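PDB 3MWF: iron-regulated ABC transporter siderophore-binding protein SirA from Staphylococcus aureus subsp. aureus, which binds the iron(III) complex of the siderophore staphyloferrin B and probably hands it to an ABC transporter for uptake into the cell. Local coordinates for residues V24-V36 / Y57-E71. Residues are numbered along the deposited sequence; the frame is centred on the assembly and turned at random.
Sequences VVTLYQGATDVAV and YIKNDLKDTKIVGQE
Helix 29-37, which follows strand 24-26, meets 57-71 near its start, Y28 lying 6.0 Å from E71 between CA atoms, and again around D33 and V36, where I58 and D61 come close. Y28 holds the N-cap position, and there E71 reaches in. The side chain of E71 leaves the backbone N on the far side (chi1 -177°) and runs on extended, which carries the carboxylate to the first turn, where OE1 accepts the backbone N of Q29 at 3.0 Å and the amide NE2 of Q29 at 2.8 Å. The two donors come from opposite faces of the carboxylate plane, NE2 on the anti side. Q29 can supply both because its chain bends at chi2 (-64°), bringing NE2 back toward its own backbone N; NE2 also bonds E47 O. Amide and carboxylate planes lie 12° apart. A glutamate suits this place, since OE2 forms a salt bridge to R93 of the siderophore pocket.

One turn on, the long ring of Y57 brings a donor to D33, OH to OD2 at 2.5 Å, on the anti lone pair and in the ring plane. Aspartate suits D33, its other oxygen, OD1, taking the backbone N of K278; a water links Y57 OH to Q29 O. Around these polar points branched V36, I58 and L62 offer methyls to their neighbours: I58 CD1 lies against CA of D33 and CG2 of V36, L62 spreads its two methyls over T32 CG2 and V36 CG2 (CD2 to V36 CG2, 3.7 Å). V68 and L27 cross at about a right angle, CG2 against CD2 at 3.9 Å.

Within the N-terminal lobe, the carboxylate of E71, brought to the start of the helix, is thus gripped by two N-H groups and one guanidinium. This probably favours its charged form and, with the side chain about 6 Å from the bound staphyloferrin B, is consistent with E71 positioning R93 for the ligand.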
ATOM      1  N   VAL A  24     -12.538 -14.924  -9.164  0.50 18.65           N
ATOM      2  CA  VAL A  24     -12.213 -14.252  -7.904  0.50 17.56           C
ATOM      3  C   VAL A  24     -12.622 -12.781  -7.934  0.50 17.11           C
ATOM      4  O   VAL A  24     -12.487 -12.112  -8.967  0.50 16.72           O
ATOM      5  CB  VAL A  24     -10.713 -14.418  -7.539  0.50 17.89           C
ATOM      6  CG1 VAL A  24      -9.828 -13.699  -8.539  0.50 17.29           C
ATOM      7  CG2 VAL A  24     -10.430 -13.918  -6.116  0.50 18.39           C
ATOM      8  N   VAL A  25     -13.160 -12.303  -6.811  1.00 16.29           N
ATOM      9  CA  VAL A  25     -13.543 -10.910  -6.628  1.00 15.22           C
ATOM     10  C   VAL A  25     -12.600 -10.349  -5.576  1.00 15.29           C
ATOM     11  O   VAL A  25     -12.481 -10.912  -4.495  1.00 15.54           O
ATOM     12  CB  VAL A  25     -15.014 -10.765  -6.199  1.00 14.63           C
ATOM     13  CG1 VAL A  25     -15.315  -9.334  -5.733  1.00 15.48           C
ATOM     14  CG2 VAL A  25     -15.938 -11.165  -7.367  1.00 14.79           C
ATOM     15  N   THR A  26     -11.945  -9.235  -5.902  1.00 13.90           N
ATOM     16  CA  THR A  26     -10.961  -8.611  -5.012  1.00 12.47           C
ATOM     17  C   THR A  26     -11.507  -7.315  -4.468  1.00 12.08           C
ATOM     18  O   THR A  26     -11.892  -6.422  -5.235  1.00 13.22           O
ATOM     19  CB  THR A  26      -9.612  -8.402  -5.744  1.00 12.92           C
ATOM     20  OG1 THR A  26      -9.851  -7.815  -7.038  1.00 12.09           O
ATOM     21  CG2 THR A  26      -8.895  -9.718  -5.905  1.00 13.02           C
ATOM     22  N   LEU A  27     -11.536  -7.198  -3.135  1.00 11.42           N
ATOM     23  CA  LEU A  27     -12.196  -6.066  -2.451  1.00 10.46           C
ATOM     24  C   LEU A  27     -11.256  -5.018  -1.872  1.00 10.69           C
ATOM     25  O   LEU A  27     -11.698  -4.143  -1.145  1.00 11.62           O
ATOM     26  CB  LEU A  27     -13.121  -6.584  -1.336  1.00 10.02           C
ATOM     27  CG  LEU A  27     -14.230  -7.521  -1.856  1.00 11.53           C
ATOM     28  CD1 LEU A  27     -15.141  -7.907  -0.701  1.00 11.47           C
ATOM     29  CD2 LEU A  27     -15.057  -6.852  -2.946  1.00 13.25           C
ATOM     30  N   TYR A  28      -9.964  -5.123  -2.179  1.00 10.77           N
ATOM     31  CA  TYR A  28      -9.093  -3.970  -1.967  1.00 12.04           C
ATOM     32  C   TYR A  28      -8.043  -3.867  -3.064  1.00 11.53           C
ATOM     33  O   TYR A  28      -7.735  -4.857  -3.708  1.00 11.69           O
ATOM     34  CB  TYR A  28      -8.462  -3.989  -0.568  1.00 11.34           C
ATOM     35  CG  TYR A  28      -7.634  -5.174  -0.178  1.00 11.88           C
ATOM     36  CD1 TYR A  28      -8.231  -6.286   0.441  1.00 10.38           C
ATOM     37  CD2 TYR A  28      -6.238  -5.149  -0.297  1.00 11.79           C
ATOM     38  CE1 TYR A  28      -7.444  -7.365   0.884  1.00 11.93           C
ATOM     39  CE2 TYR A  28      -5.451  -6.227   0.122  1.00 12.63           C
ATOM     40  CZ  TYR A  28      -6.061  -7.309   0.745  1.00 12.78           C
ATOM     41  OH  TYR A  28      -5.316  -8.379   1.188  1.00 14.33           O
ATOM     42  N   GLN A  29      -7.491  -2.663  -3.260  1.00 11.07           N
ATOM     43  CA  GLN A  29      -6.602  -2.421  -4.404  1.00 11.89           C
ATOM     44  C   GLN A  29      -5.486  -3.451  -4.502  1.00 12.15           C
ATOM     45  O   GLN A  29      -5.189  -3.956  -5.580  1.00 12.36           O
ATOM     46  CB  GLN A  29      -5.949  -1.034  -4.250  1.00 11.42           C
ATOM     47  CG  GLN A  29      -6.913   0.097  -3.845  1.00 10.81           C
ATOM     48  CD  GLN A  29      -7.971   0.371  -4.893  1.00 14.97           C
ATOM     49  OE1 GLN A  29      -7.659   0.520  -6.067  1.00 14.34           O
ATOM     50  NE2 GLN A  29      -9.243   0.428  -4.467  1.00 12.37           N
ATOM     51  N   GLY A  30      -4.824  -3.735  -3.380  1.00 12.56           N
ATOM     52  CA  GLY A  30      -3.646  -4.608  -3.409  1.00 12.84           C
ATOM     53  C   GLY A  30      -4.003  -6.033  -3.779  1.00 12.72           C
ATOM     54  O   GLY A  30      -3.203  -6.712  -4.386  1.00 13.26           O
ATOM     55  N   ALA A  31      -5.197  -6.476  -3.387  1.00 11.98           N
ATOM     56  CA  ALA A  31      -5.671  -7.820  -3.705  1.00 12.15           C
ATOM     57  C   ALA A  31      -5.872  -7.915  -5.217  1.00 12.60           C
ATOM     58  O   ALA A  31      -5.510  -8.911  -5.847  1.00 13.22           O
ATOM     59  CB  ALA A  31      -6.974  -8.111  -2.953  1.00 13.25           C
ATOM     60  N   THR A  32      -6.414  -6.857  -5.810  1.00 11.55           N
ATOM     61  CA  THR A  32      -6.572  -6.827  -7.287  1.00 12.42           C
ATOM     62  C   THR A  32      -5.233  -6.946  -7.996  1.00 12.71           C
ATOM     63  O   THR A  32      -5.080  -7.725  -8.965  1.00 13.11           O
ATOM     64  CB  THR A  32      -7.272  -5.546  -7.702  1.00 10.90           C
ATOM     65  OG1 THR A  32      -8.522  -5.483  -7.008  1.00 13.03           O
ATOM     66  CG2 THR A  32      -7.582  -5.569  -9.216  1.00 14.57           C
ATOM     67  N   ASP A  33      -4.268  -6.195  -7.489  1.00 12.78           N
ATOM     68  CA  ASP A  33      -2.914  -6.212  -8.004  1.00 13.14           C
ATOM     69  C   ASP A  33      -2.275  -7.581  -7.849  1.00 13.99           C
ATOM     70  O   ASP A  33      -1.646  -8.101  -8.776  1.00 14.83           O
ATOM     71  CB  ASP A  33      -2.087  -5.128  -7.298  1.00 12.93           C
ATOM     72  CG  ASP A  33      -0.634  -5.062  -7.806  1.00 14.48           C
ATOM     73  OD1 ASP A  33       0.163  -5.993  -7.509  1.00 13.77           O
ATOM     74  OD2 ASP A  33      -0.297  -4.050  -8.492  1.00 17.06           O
ATOM     75  N   VAL A  34      -2.434  -8.173  -6.676  1.00 13.87           N
ATOM     76  CA  VAL A  34      -1.834  -9.483  -6.406  1.00 14.49           C
ATOM     77  C   VAL A  34      -2.470 -10.561  -7.301  1.00 14.64           C
ATOM     78  O   VAL A  34      -1.760 -11.430  -7.820  1.00 16.42           O
ATOM     79  CB  VAL A  34      -1.916  -9.812  -4.899  1.00 14.80           C
ATOM     80  CG1 VAL A  34      -1.619 -11.312  -4.610  1.00 15.12           C
ATOM     81  CG2 VAL A  34      -0.935  -8.936  -4.128  1.00 15.60           C
ATOM     82  N   ALA A  35      -3.787 -10.480  -7.506  1.00 15.51           N
ATOM     83  CA  ALA A  35      -4.463 -11.473  -8.367  1.00 16.16           C
ATOM     84  C   ALA A  35      -3.841 -11.424  -9.766  1.00 17.15           C
ATOM     85  O   ALA A  35      -3.448 -12.454 -10.343  1.00 18.21           O
ATOM     86  CB  ALA A  35      -5.950 -11.169  -8.441  1.00 16.48           C
ATOM     87  N   VAL A  36      -3.738 -10.217 -10.312  1.00 16.38           N
ATOM     88  CA  VAL A  36      -3.104 -10.041 -11.624  1.00 17.10           C
ATOM     89  C   VAL A  36      -1.658 -10.570 -11.647  1.00 18.05           C
ATOM     90  O   VAL A  36      -1.240 -11.283 -12.584  1.00 18.53           O
ATOM     91  CB  VAL A  36      -3.212  -8.559 -12.066  1.00 16.64           C
ATOM     92  CG1 VAL A  36      -2.297  -8.242 -13.268  1.00 19.24           C
ATOM     93  CG2 VAL A  36      -4.671  -8.174 -12.370  1.00 15.84           C
ATOM     94  N   TYR A  57      -2.062   1.732 -14.776  1.00 17.23           N
ATOM     95  CA  TYR A  57      -1.011   0.721 -14.794  1.00 17.11           C
ATOM     96  C   TYR A  57      -1.540  -0.720 -14.917  1.00 17.81           C
ATOM     97  O   TYR A  57      -0.853  -1.589 -15.440  1.00 18.55           O
ATOM     98  CB  TYR A  57      -0.028   0.882 -13.603  1.00 16.73           C
ATOM     99  CG  TYR A  57      -0.462   0.116 -12.357  1.00 16.21           C
ATOM    100  CD1 TYR A  57      -1.337   0.684 -11.453  1.00 14.96           C
ATOM    101  CD2 TYR A  57      -0.035  -1.189 -12.140  1.00 16.07           C
ATOM    102  CE1 TYR A  57      -1.770  -0.032 -10.304  1.00 15.49           C
ATOM    103  CE2 TYR A  57      -0.440  -1.919 -11.022  1.00 14.86           C
ATOM    104  CZ  TYR A  57      -1.318  -1.323 -10.116  1.00 15.56           C
ATOM    105  OH  TYR A  57      -1.716  -2.039  -9.019  1.00 14.75           O
ATOM    106  N   ILE A  58      -2.781  -0.950 -14.499  1.00 16.82           N
ATOM    107  CA  ILE A  58      -3.348  -2.298 -14.479  1.00 18.10           C
ATOM    108  C   ILE A  58      -4.598  -2.533 -15.347  1.00 18.12           C
ATOM    109  O   ILE A  58      -5.052  -3.688 -15.494  1.00 18.63           O
ATOM    110  CB  ILE A  58      -3.639  -2.686 -12.998  1.00 18.02           C
ATOM    111  CG1 ILE A  58      -3.649  -4.203 -12.798  1.00 18.51           C
ATOM    112  CG2 ILE A  58      -4.896  -1.970 -12.451  1.00 17.92           C
ATOM    113  CD1 ILE A  58      -3.721  -4.594 -11.318  1.00 21.57           C
ATOM    114  N   LYS A  59      -5.151  -1.476 -15.926  1.00 19.26           N
ATOM    115  CA  LYS A  59      -6.495  -1.586 -16.518  1.00 20.03           C
ATOM    116  C   LYS A  59      -6.522  -2.570 -17.701  1.00 20.64           C
ATOM    117  O   LYS A  59      -7.538  -3.237 -17.904  1.00 19.94           O
ATOM    118  CB  LYS A  59      -7.085  -0.217 -16.888  1.00 20.46           C
ATOM    119  CG  LYS A  59      -6.492   0.384 -18.122  1.00 23.22           C
ATOM    120  CD  LYS A  59      -7.051   1.760 -18.427  1.00 25.68           C
ATOM    121  CE  LYS A  59      -6.436   2.260 -19.741  1.00 26.62           C
ATOM    122  NZ  LYS A  59      -6.601   3.722 -19.867  1.00 29.14           N
ATOM    123  N   ASN A  60      -5.407  -2.683 -18.435  1.00 22.15           N
ATOM    124  CA  ASN A  60      -5.333  -3.614 -19.579  1.00 24.37           C
ATOM    125  C   ASN A  60      -5.289  -5.077 -19.141  1.00 24.66           C
ATOM    126  O   ASN A  60      -5.510  -5.984 -19.955  1.00 26.29           O
ATOM    127  CB  ASN A  60      -4.153  -3.281 -20.524  1.00 25.22           C
ATOM    128  CG  ASN A  60      -4.342  -1.944 -21.277  1.00 28.58           C
ATOM    129  OD1 ASN A  60      -5.466  -1.492 -21.533  1.00 35.12           O
ATOM    130  ND2 ASN A  60      -3.231  -1.311 -21.632  1.00 33.59           N
ATOM    131  N   ASP A  61      -4.986  -5.304 -17.864  1.00 23.46           N
ATOM    132  CA  ASP A  61      -5.069  -6.638 -17.272  1.00 24.61           C
ATOM    133  C   ASP A  61      -6.425  -6.874 -16.613  1.00 23.91           C
ATOM    134  O   ASP A  61      -6.699  -7.989 -16.149  1.00 24.49           O
ATOM    135  CB  ASP A  61      -3.972  -6.827 -16.226  1.00 24.22           C
ATOM    136  CG  ASP A  61      -2.618  -6.550 -16.764  1.00 28.50           C
ATOM    137  OD1 ASP A  61      -1.989  -5.562 -16.320  1.00 31.72           O
ATOM    138  OD2 ASP A  61      -2.188  -7.301 -17.656  1.00 31.98           O
ATOM    139  N   LEU A  62      -7.265  -5.838 -16.572  1.00 23.13           N
ATOM    140  CA  LEU A  62      -8.599  -5.924 -15.981  1.00 22.50           C
ATOM    141  C   LEU A  62      -9.715  -5.662 -16.994  1.00 22.91           C
ATOM    142  O   LEU A  62     -10.807  -5.233 -16.627  1.00 22.60           O
ATOM    143  CB  LEU A  62      -8.757  -4.937 -14.824  1.00 21.47           C
ATOM    144  CG  LEU A  62      -7.797  -5.055 -13.646  1.00 21.35           C
ATOM    145  CD1 LEU A  62      -8.076  -3.916 -12.640  1.00 17.94           C
ATOM    146  CD2 LEU A  62      -7.920  -6.428 -12.974  1.00 19.79           C
ATOM    147  N   LYS A  63      -9.456  -5.919 -18.268  1.00 24.78           N
ATOM    148  CA  LYS A  63     -10.528  -5.705 -19.234  1.00 27.18           C
ATOM    149  C   LYS A  63     -11.614  -6.771 -18.977  1.00 27.47           C
ATOM    150  O   LYS A  63     -11.315  -7.948 -18.732  1.00 28.39           O
ATOM    151  CB  LYS A  63      -9.988  -5.683 -20.666  1.00 28.45           C
ATOM    152  CG  LYS A  63      -9.601  -7.018 -21.240  1.00 31.48           C
ATOM    153  CD  LYS A  63      -8.401  -6.905 -22.206  1.00 37.20           C
ATOM    154  CE  LYS A  63      -8.376  -5.584 -22.976  1.00 37.98           C
ATOM    155  NZ  LYS A  63      -6.966  -5.089 -23.104  1.00 41.37           N
ATOM    156  N   ASP A  64     -12.865  -6.346 -18.965  1.00 28.09           N
ATOM    157  CA  ASP A  64     -13.988  -7.233 -18.615  1.00 27.73           C
ATOM    158  C   ASP A  64     -14.148  -7.523 -17.118  1.00 25.93           C
ATOM    159  O   ASP A  64     -15.157  -8.116 -16.719  1.00 26.04           O
ATOM    160  CB  ASP A  64     -13.946  -8.580 -19.374  1.00 29.36           C
ATOM    161  CG  ASP A  64     -13.984  -8.422 -20.885  1.00 32.95           C
ATOM    162  OD1 ASP A  64     -14.849  -7.681 -21.408  1.00 37.54           O
ATOM    163  OD2 ASP A  64     -13.145  -9.078 -21.544  1.00 39.64           O
ATOM    164  N   THR A  65     -13.166  -7.150 -16.290  1.00 22.91           N
ATOM    165  CA  THR A  65     -13.391  -7.156 -14.838  1.00 20.68           C
ATOM    166  C   THR A  65     -14.511  -6.180 -14.497  1.00 19.87           C
ATOM    167  O   THR A  65     -14.474  -5.006 -14.872  1.00 19.74           O
ATOM    168  CB  THR A  65     -12.105  -6.778 -14.044  1.00 19.98           C
ATOM    169  OG1 THR A  65     -11.062  -7.706 -14.344  1.00 19.68           O
ATOM    170  CG2 THR A  65     -12.385  -6.758 -12.521  1.00 18.42           C
ATOM    171  N   LYS A  66     -15.529  -6.656 -13.785  1.00 19.28           N
ATOM    172  CA  LYS A  66     -16.647  -5.835 -13.420  1.00 19.50           C
ATOM    173  C   LYS A  66     -16.309  -5.074 -12.140  1.00 19.03           C
ATOM    174  O   LYS A  66     -15.706  -5.630 -11.214  1.00 19.34           O
ATOM    175  CB  LYS A  66     -17.892  -6.715 -13.214  1.00 20.72           C
ATOM    176  CG  LYS A  66     -19.020  -6.112 -12.393  1.00 23.96           C
ATOM    177  CD  LYS A  66     -19.914  -5.224 -13.259  1.00 31.33           C
ATOM    178  CE  LYS A  66     -20.899  -4.457 -12.411  1.00 33.75           C
ATOM    179  NZ  LYS A  66     -21.826  -3.724 -13.322  1.00 36.61           N
ATOM    180  N   ILE A  67     -16.728  -3.824 -12.085  1.00 17.64           N
ATOM    181  CA  ILE A  67     -16.504  -3.006 -10.882  1.00 17.38           C
ATOM    182  C   ILE A  67     -17.628  -3.288  -9.899  1.00 17.54           C
ATOM    183  O   ILE A  67     -18.806  -3.155 -10.243  1.00 17.89           O
ATOM    184  CB  ILE A  67     -16.381  -1.490 -11.230  1.00 17.92           C
ATOM    185  CG1 ILE A  67     -15.182  -1.259 -12.155  1.00 16.16           C
ATOM    186  CG2 ILE A  67     -16.336  -0.644  -9.952  1.00 17.38           C
ATOM    187  CD1 ILE A  67     -13.842  -1.658 -11.572  1.00 18.42           C
ATOM    188  N   VAL A  68     -17.276  -3.682  -8.675  1.00 16.35           N
ATOM    189  CA  VAL A  68     -18.286  -3.985  -7.678  1.00 17.30           C
ATOM    190  C   VAL A  68     -18.520  -2.870  -6.662  1.00 17.25           C
ATOM    191  O   VAL A  68     -19.218  -3.085  -5.672  1.00 19.82           O
ATOM    192  CB  VAL A  68     -18.020  -5.335  -6.975  1.00 17.18           C
ATOM    193  CG1 VAL A  68     -17.950  -6.441  -8.014  1.00 16.55           C
ATOM    194  CG2 VAL A  68     -16.692  -5.274  -6.166  1.00 18.03           C
ATOM    195  N   GLY A  69     -17.992  -1.677  -6.915  1.00 16.22           N
ATOM    196  CA  GLY A  69     -18.258  -0.541  -6.038  1.00 15.13           C
ATOM    197  C   GLY A  69     -16.998   0.017  -5.394  1.00 14.48           C
ATOM    198  O   GLY A  69     -15.889  -0.323  -5.790  1.00 14.75           O
ATOM    199  N   GLN A  70     -17.190   0.847  -4.380  0.50 14.72           N
ATOM    200  CA  GLN A  70     -16.100   1.586  -3.734  0.50 14.92           C
ATOM    201  C   GLN A  70     -15.519   0.770  -2.584  0.50 14.37           C
ATOM    202  O   GLN A  70     -16.248   0.122  -1.826  0.50 14.27           O
ATOM    203  CB  GLN A  70     -16.592   2.949  -3.233  0.50 15.16           C
ATOM    204  CG  GLN A  70     -17.193   3.817  -4.343  0.50 17.52           C
ATOM    205  CD  GLN A  70     -17.514   5.251  -3.917  0.50 21.83           C
ATOM    206  OE1 GLN A  70     -17.735   6.120  -4.764  0.50 25.30           O
ATOM    207  NE2 GLN A  70     -17.564   5.495  -2.610  0.50 23.57           N
ATOM    208  N   GLU A  71     -14.200   0.805  -2.449  1.00 13.46           N
ATOM    209  CA  GLU A  71     -13.536  -0.002  -1.417  1.00 13.58           C
ATOM    210  C   GLU A  71     -14.103   0.137   0.013  1.00 13.91           C
ATOM    211  O   GLU A  71     -14.179  -0.844   0.732  1.00 14.03           O
ATOM    212  CB  GLU A  71     -12.020   0.215  -1.472  1.00 12.13           C
ATOM    213  CG  GLU A  71     -11.248  -0.671  -0.467  1.00 12.92           C
ATOM    214  CD  GLU A  71      -9.760  -0.677  -0.702  1.00 11.39           C
ATOM    215  OE1 GLU A  71      -9.327  -0.759  -1.888  1.00 11.45           O
ATOM    216  OE2 GLU A  71      -9.039  -0.667   0.336  1.00 11.69           O
TER
HETATM  217  O   HOH W   1     -14.007  -3.495   0.146  1.00 16.85           O
HETATM  218  O   HOH W   2      -4.078  -1.735  -7.432  1.00 13.99           O